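Serine-threonine phosphatase 2C (Toxoplasma gondii, PDB 2I44) probably acts as a metal-dependent serine/threonine protein phosphatase of the PP2C family, and binds calcium ions. Local coordinates at residues N171-T176 against D248-R253; G64-E69 against V125-Q130. All blocks are in the same frame, centred on the assembly; numbering follows the deposited sequence.

Overall arrangement
From the N terminus, contact 2 comes first: 64-69, just after Asp60 and Gly61, which bind calcium, meets 125-130 at the end of helix 98-130, so closing a loop of 55 residues that is mostly helical. Contact 1 opens only afterwards; 171-176 meets 248-253 across 71 residues, largely loop with some helix. The two loops therefore run in series, neither nested nor crossed. The centres of contact 1 and contact 2 lie about 28 Å apart, on opposite sides of the chain's centre. Contact 2 ties together two helices, 66-80 and 98-130, whereas contact 1 brings the end of edge strand 169-174 and the residue after it against strand 248-253 of the other large antiparallel sheet.

Contact 1. Residues N171-T176 against D248-R253; sequences NCEFLT and DVRVVR
Leu175, just past the end of strand 169-174, faces Arg250 of strand 248-253 with their CA atoms 7.7 Å apart, and no hydrogen bond joins the two backbones. The gap is bridged by the side chain of Arg250, whose CG lies anti to the backbone N (chi1 176°) and whose chain stays extended to NE, carrying the guanidinium across to the other segment; Arg250 is exposed and also touches a crystal neighbour, which may influence its pose. There Leu175 meets it at about a right angle: one methyl, CD2, sits over one face of the guanidinium, off-centre toward its rim, 3.4 Å from Arg250 NH1 and 3.6 Å from Arg250 CZ. Glu173 comes to the same group obliquely. Its carboxylate plane is turned 81° from the guanidinium plane, and the salt bridge from Glu173 OE2 to Arg250 NH2 is long at 3.8 Å, so any attraction is probably loose, without a paired, coplanar grip. This is a partly buried junction between the two large sheets of the PP2C sandwich. Strand 169-174 is the outer partner of 159-166, and Leu175 also packs on Met162 and Met261; strand 248-253 pairs with 149-155 in the other sheet.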
loop_
_atom_site.group_PDB
_atom_site.type_symbol
_atom_site.label_atom_id
_atom_site.label_comp_id
_atom_site.label_asym_id
_atom_site.label_seq_id
_atom_site.Cartn_x
_atom_site.Cartn_y
_atom_site.Cartn_z
ATOM N N ASN A 171 -18.630 -7.210 -9.026
ATOM C CA ASN A 171 -17.377 -7.860 -9.408
ATOM C C ASN A 171 -16.317 -7.388 -8.405
ATOM O O ASN A 171 -16.073 -6.190 -8.263
ATOM C CB ASN A 171 -16.995 -7.458 -10.835
ATOM C CG ASN A 171 -15.708 -8.108 -11.308
ATOM O OD1 ASN A 171 -14.618 -7.811 -10.806
ATOM N ND2 ASN A 171 -15.825 -9.004 -12.283
ATOM N N CYS A 172 -15.699 -8.339 -7.709
ATOM C CA CYS A 172 -14.705 -8.031 -6.687
ATOM C C CYS A 172 -13.368 -8.693 -6.957
ATOM O O CYS A 172 -13.294 -9.912 -7.107
ATOM C CB CYS A 172 -15.233 -8.482 -5.327
ATOM S SG CYS A 172 -16.824 -7.753 -4.933
ATOM N N GLU A 173 -12.308 -7.893 -6.989
ATOM C CA GLU A 173 -10.981 -8.426 -7.260
ATOM C C GLU A 173 -9.897 -7.593 -6.579
ATOM O O GLU A 173 -10.140 -6.464 -6.157
ATOM C CB GLU A 173 -10.722 -8.413 -8.768
ATOM C CG GLU A 173 -10.508 -7.004 -9.331
ATOM C CD GLU A 173 -10.010 -7.001 -10.774
ATOM O OE1 GLU A 173 -9.165 -7.862 -11.104
ATOM O OE2 GLU A 173 -10.445 -6.134 -11.571
ATOM N N PHE A 174 -8.704 -8.167 -6.471
ATOM C CA PHE A 174 -7.565 -7.456 -5.907
ATOM C C PHE A 174 -6.863 -6.837 -7.110
ATOM O O PHE A 174 -6.785 -7.466 -8.161
ATOM C CB PHE A 174 -6.605 -8.423 -5.204
ATOM C CG PHE A 174 -7.079 -8.875 -3.861
ATOM C CD1 PHE A 174 -7.354 -7.946 -2.857
ATOM C CD2 PHE A 174 -7.232 -10.229 -3.585
ATOM C CE1 PHE A 174 -7.771 -8.362 -1.599
ATOM C CE2 PHE A 174 -7.646 -10.651 -2.335
ATOM C CZ PHE A 174 -7.916 -9.714 -1.339
ATOM N N LEU A 175 -6.375 -5.609 -6.972
ATOM C CA LEU A 175 -5.673 -4.961 -8.074
ATOM C C LEU A 175 -4.169 -5.175 -7.928
ATOM O O LEU A 175 -3.383 -4.760 -8.774
ATOM C CB LEU A 175 -5.975 -3.460 -8.094
ATOM C CG LEU A 175 -7.438 -3.077 -8.325
ATOM C CD1 LEU A 175 -7.606 -1.559 -8.225
ATOM C CD2 LEU A 175 -7.888 -3.580 -9.688
ATOM N N THR A 176 -3.774 -5.828 -6.842
ATOM C CA THR A 176 -2.362 -6.079 -6.584
ATOM C C THR A 176 -2.105 -7.527 -6.201
ATOM O O THR A 176 -2.917 -8.158 -5.531
ATOM C CB THR A 176 -1.838 -5.188 -5.427
ATOM O OG1 THR A 176 -2.585 -5.474 -4.233
ATOM C CG2 THR A 176 -1.987 -3.719 -5.769
ATOM N N ASP A 248 4.869 -2.489 -8.579
ATOM C CA ASP A 248 4.139 -2.947 -9.757
ATOM C C ASP A 248 3.126 -1.817 -9.863
ATOM O O ASP A 248 2.572 -1.388 -8.849
ATOM C CB ASP A 248 3.429 -4.291 -9.522
ATOM C CG ASP A 248 4.365 -5.481 -9.684
ATOM O OD1 ASP A 248 5.071 -5.551 -10.713
ATOM O OD2 ASP A 248 4.397 -6.350 -8.794
ATOM N N VAL A 249 2.907 -1.303 -11.064
ATOM C CA VAL A 249 1.968 -0.205 -11.231
ATOM C C VAL A 249 0.874 -0.587 -12.211
ATOM O O VAL A 249 1.133 -1.256 -13.212
ATOM C CB VAL A 249 2.693 1.071 -11.723
ATOM C CG1 VAL A 249 1.721 2.237 -11.787
ATOM C CG2 VAL A 249 3.849 1.402 -10.785
ATOM N N ARG A 250 -0.346 -0.159 -11.904
ATOM C CA ARG A 250 -1.517 -0.439 -12.728
ATOM C C ARG A 250 -2.461 0.763 -12.738
ATOM O O ARG A 250 -2.891 1.238 -11.683
ATOM C CB ARG A 250 -2.255 -1.672 -12.189
ATOM C CG ARG A 250 -3.561 -2.008 -12.904
ATOM C CD ARG A 250 -4.207 -3.276 -12.334
ATOM N NE ARG A 250 -5.465 -3.613 -13.002
ATOM C CZ ARG A 250 -6.239 -4.649 -12.676
ATOM N NH1 ARG A 250 -5.894 -5.459 -11.686
ATOM N NH2 ARG A 250 -7.365 -4.875 -13.344
ATOM N N VAL A 251 -2.771 1.262 -13.932
ATOM C CA VAL A 251 -3.673 2.394 -14.069
ATOM C C VAL A 251 -5.041 1.902 -14.545
ATOM O O VAL A 251 -5.160 1.279 -15.597
ATOM C CB VAL A 251 -3.142 3.438 -15.085
ATOM C CG1 VAL A 251 -4.129 4.596 -15.199
ATOM C CG2 VAL A 251 -1.773 3.952 -14.652
ATOM N N VAL A 252 -6.068 2.187 -13.759
ATOM C CA VAL A 252 -7.420 1.775 -14.094
ATOM C C VAL A 252 -8.317 2.992 -14.294
ATOM O O VAL A 252 -8.179 3.994 -13.589
ATOM C CB VAL A 252 -8.011 0.873 -12.972
ATOM C CG1 VAL A 252 -7.695 1.464 -11.612
ATOM C CG2 VAL A 252 -9.518 0.733 -13.138
ATOM N N ARG A 253 -9.214 2.913 -15.274
ATOM C CA ARG A 253 -10.154 4.003 -15.524
ATOM C C ARG A 253 -11.306 3.850 -14.544
ATOM O O ARG A 253 -11.868 2.762 -14.415
ATOM C CB ARG A 253 -10.740 3.923 -16.930
ATOM C CG ARG A 253 -9.780 4.143 -18.067
ATOM C CD ARG A 253 -10.503 3.902 -19.394
ATOM N NE ARG A 253 -9.623 4.090 -20.546
ATOM C CZ ARG A 253 -9.330 5.270 -21.088
ATOM N NH1 ARG A 253 -9.854 6.385 -20.589
ATOM N NH2 ARG A 253 -8.503 5.336 -22.124
#

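Contact 2. Residues G64-E69 against V125-Q130; sequences GDFASE and VKMCEQ
A cysteine sulfur at the edge of an aromatic ring marks this contact: Cys128 SG lies 4.7 Å from the centroid of the Phe66 ring and 76° off the ring normal, close to the ring plane rather than over a face. The nearest ring atom is Phe66 CE2, 3.5 Å from Cys128 SG, while Phe66 CD2 stands 3.9 Å from the same sulfur. Phe66 thus presents its rim to helix 98-130, with the CD2-CE2 side against the cysteine and the far corner, CZ, against the neighbouring Met127. That residue, a selenomethionine in this crystal, touches the ring through the base of its side chain, with Met127 CB 4.1 Å from Phe66 CZ; the two side chains cross obliquely. The ring reaches this far because CG of Phe66 is anti to the backbone N (chi1 -175°), which sends it out from the first turn of helix 66-80. That turn is closed by the backbone bond from Glu69 N to Asp65 O, 2.8 Å long. On the other helix, SG of Cys128 is turned beside its own backbone N (chi1 -66°), where it meets the ring. No hydrogen bond crosses between the segments. This is helix-to-helix packing within the PP2C fold, joining the start of 66-80 to the C-terminal end of 98-130; the Phe66 side chain lies about 12 Å from a bound calcium ion. Leu131, Lys133 and Ala136, in the loop that follows 98-130, also touch Phe66, and next to it Ala67 packs on Ser138 of strand 137-146.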
loop_
_atom_site.group_PDB
_atom_site.type_symbol
_atom_site.label_atom_id
_atom_site.label_comp_id
_atom_site.label_asym_id
_atom_site.label_seq_id
_atom_site.Cartn_x
_atom_site.Cartn_y
_atom_site.Cartn_z
ATOM N N GLY A 64 9.709 -2.940 14.066
ATOM C CA GLY A 64 9.596 -1.574 14.543
ATOM C C GLY A 64 8.702 -0.794 13.597
ATOM O O GLY A 64 8.409 -1.260 12.495
ATOM N N ASP A 65 8.265 0.388 14.014
ATOM C CA ASP A 65 7.398 1.207 13.175
ATOM C C ASP A 65 8.161 2.298 12.418
ATOM O O ASP A 65 7.557 3.135 11.753
ATOM C CB ASP A 65 6.294 1.860 14.021
ATOM C CG ASP A 65 6.844 2.725 15.156
ATOM O OD1 ASP A 65 7.994 3.205 15.057
ATOM O OD2 ASP A 65 6.114 2.937 16.151
ATOM N N PHE A 66 9.484 2.283 12.506
ATOM C CA PHE A 66 10.279 3.315 11.852
ATOM C C PHE A 66 9.999 3.536 10.365
ATOM O O PHE A 66 9.760 4.662 9.937
ATOM C CB PHE A 66 11.774 3.041 12.040
ATOM C CG PHE A 66 12.652 4.125 11.485
ATOM C CD1 PHE A 66 12.922 5.270 12.227
ATOM C CD2 PHE A 66 13.183 4.017 10.206
ATOM C CE1 PHE A 66 13.714 6.294 11.697
ATOM C CE2 PHE A 66 13.973 5.032 9.668
ATOM C CZ PHE A 66 14.238 6.173 10.417
ATOM N N ALA A 67 10.039 2.473 9.573
ATOM C CA ALA A 67 9.806 2.613 8.140
ATOM C C ALA A 67 8.405 3.110 7.794
ATOM O O ALA A 67 8.263 4.036 6.990
ATOM C CB ALA A 67 10.093 1.295 7.424
ATOM N N SER A 68 7.371 2.508 8.379
ATOM C CA SER A 68 6.003 2.939 8.076
ATOM C C SER A 68 5.710 4.344 8.621
ATOM O O SER A 68 5.050 5.150 7.964
ATOM C CB SER A 68 4.981 1.936 8.631
ATOM O OG SER A 68 5.086 1.801 10.041
ATOM N N GLU A 69 6.210 4.642 9.816
ATOM C CA GLU A 69 5.977 5.949 10.427
ATOM C C GLU A 69 6.530 7.101 9.587
ATOM O O GLU A 69 5.908 8.162 9.478
ATOM C CB GLU A 69 6.591 5.982 11.830
ATOM C CG GLU A 69 6.631 7.353 12.497
ATOM C CD GLU A 69 5.264 8.010 12.654
ATOM O OE1 GLU A 69 4.223 7.336 12.478
ATOM O OE2 GLU A 69 5.239 9.219 12.971
ATOM N N VAL A 125 15.796 5.115 3.195
ATOM C CA VAL A 125 16.991 4.317 3.452
ATOM C C VAL A 125 18.146 5.152 4.004
ATOM O O VAL A 125 18.912 4.679 4.846
ATOM C CB VAL A 125 17.451 3.564 2.168
ATOM C CG1 VAL A 125 18.790 2.880 2.410
ATOM C CG2 VAL A 125 16.398 2.509 1.775
ATOM N N LYS A 126 18.283 6.385 3.527
ATOM C CA LYS A 126 19.336 7.263 4.029
ATOM C C LYS A 126 19.033 7.600 5.485
ATOM O O LYS A 126 19.942 7.781 6.293
ATOM C CB LYS A 126 19.408 8.550 3.200
ATOM C CG LYS A 126 19.932 8.341 1.792
ATOM C CD LYS A 126 19.860 9.627 0.988
ATOM C CE LYS A 126 20.137 9.371 -0.482
ATOM N NZ LYS A 126 19.901 10.603 -1.287
HETATM N N MSE A 127 17.748 7.695 5.816
HETATM C CA MSE A 127 17.364 7.984 7.188
HETATM C C MSE A 127 17.699 6.767 8.041
HETATM O O MSE A 127 18.182 6.895 9.170
HETATM C CB MSE A 127 15.869 8.270 7.290
HETATM C CG MSE A 127 15.424 9.563 6.629
HETATM SE SE MSE A 127 13.514 9.836 6.864
HETATM C CE MSE A 127 13.513 10.253 8.766
ATOM N N CYS A 128 17.439 5.583 7.492
ATOM C CA CYS A 128 17.720 4.342 8.202
ATOM C C CYS A 128 19.218 4.216 8.460
ATOM O O CYS A 128 19.635 3.662 9.479
ATOM C CB CYS A 128 17.233 3.140 7.395
ATOM S SG CYS A 128 15.438 3.067 7.205
ATOM N N GLU A 129 20.016 4.726 7.525
ATOM C CA GLU A 129 21.469 4.693 7.646
ATOM C C GLU A 129 21.905 5.648 8.748
ATOM O O GLU A 129 22.808 5.348 9.529
ATOM C CB GLU A 129 22.122 5.099 6.321
ATOM C CG GLU A 129 23.629 5.290 6.409
ATOM C CD GLU A 129 24.337 4.066 6.957
ATOM O OE1 GLU A 129 24.251 2.995 6.320
ATOM O OE2 GLU A 129 24.976 4.167 8.029
ATOM N N GLN A 130 21.245 6.800 8.803
ATOM C CA GLN A 130 21.536 7.814 9.805
ATOM C C GLN A 130 21.225 7.329 11.210
ATOM O O GLN A 130 22.074 7.385 12.096
ATOM C CB GLN A 130 20.715 9.082 9.537
ATOM C CG GLN A 130 21.169 9.892 8.337
ATOM C CD GLN A 130 22.607 10.361 8.468
ATOM O OE1 GLN A 130 22.953 11.092 9.403
ATOM N NE2 GLN A 130 23.453 9.942 7.532
#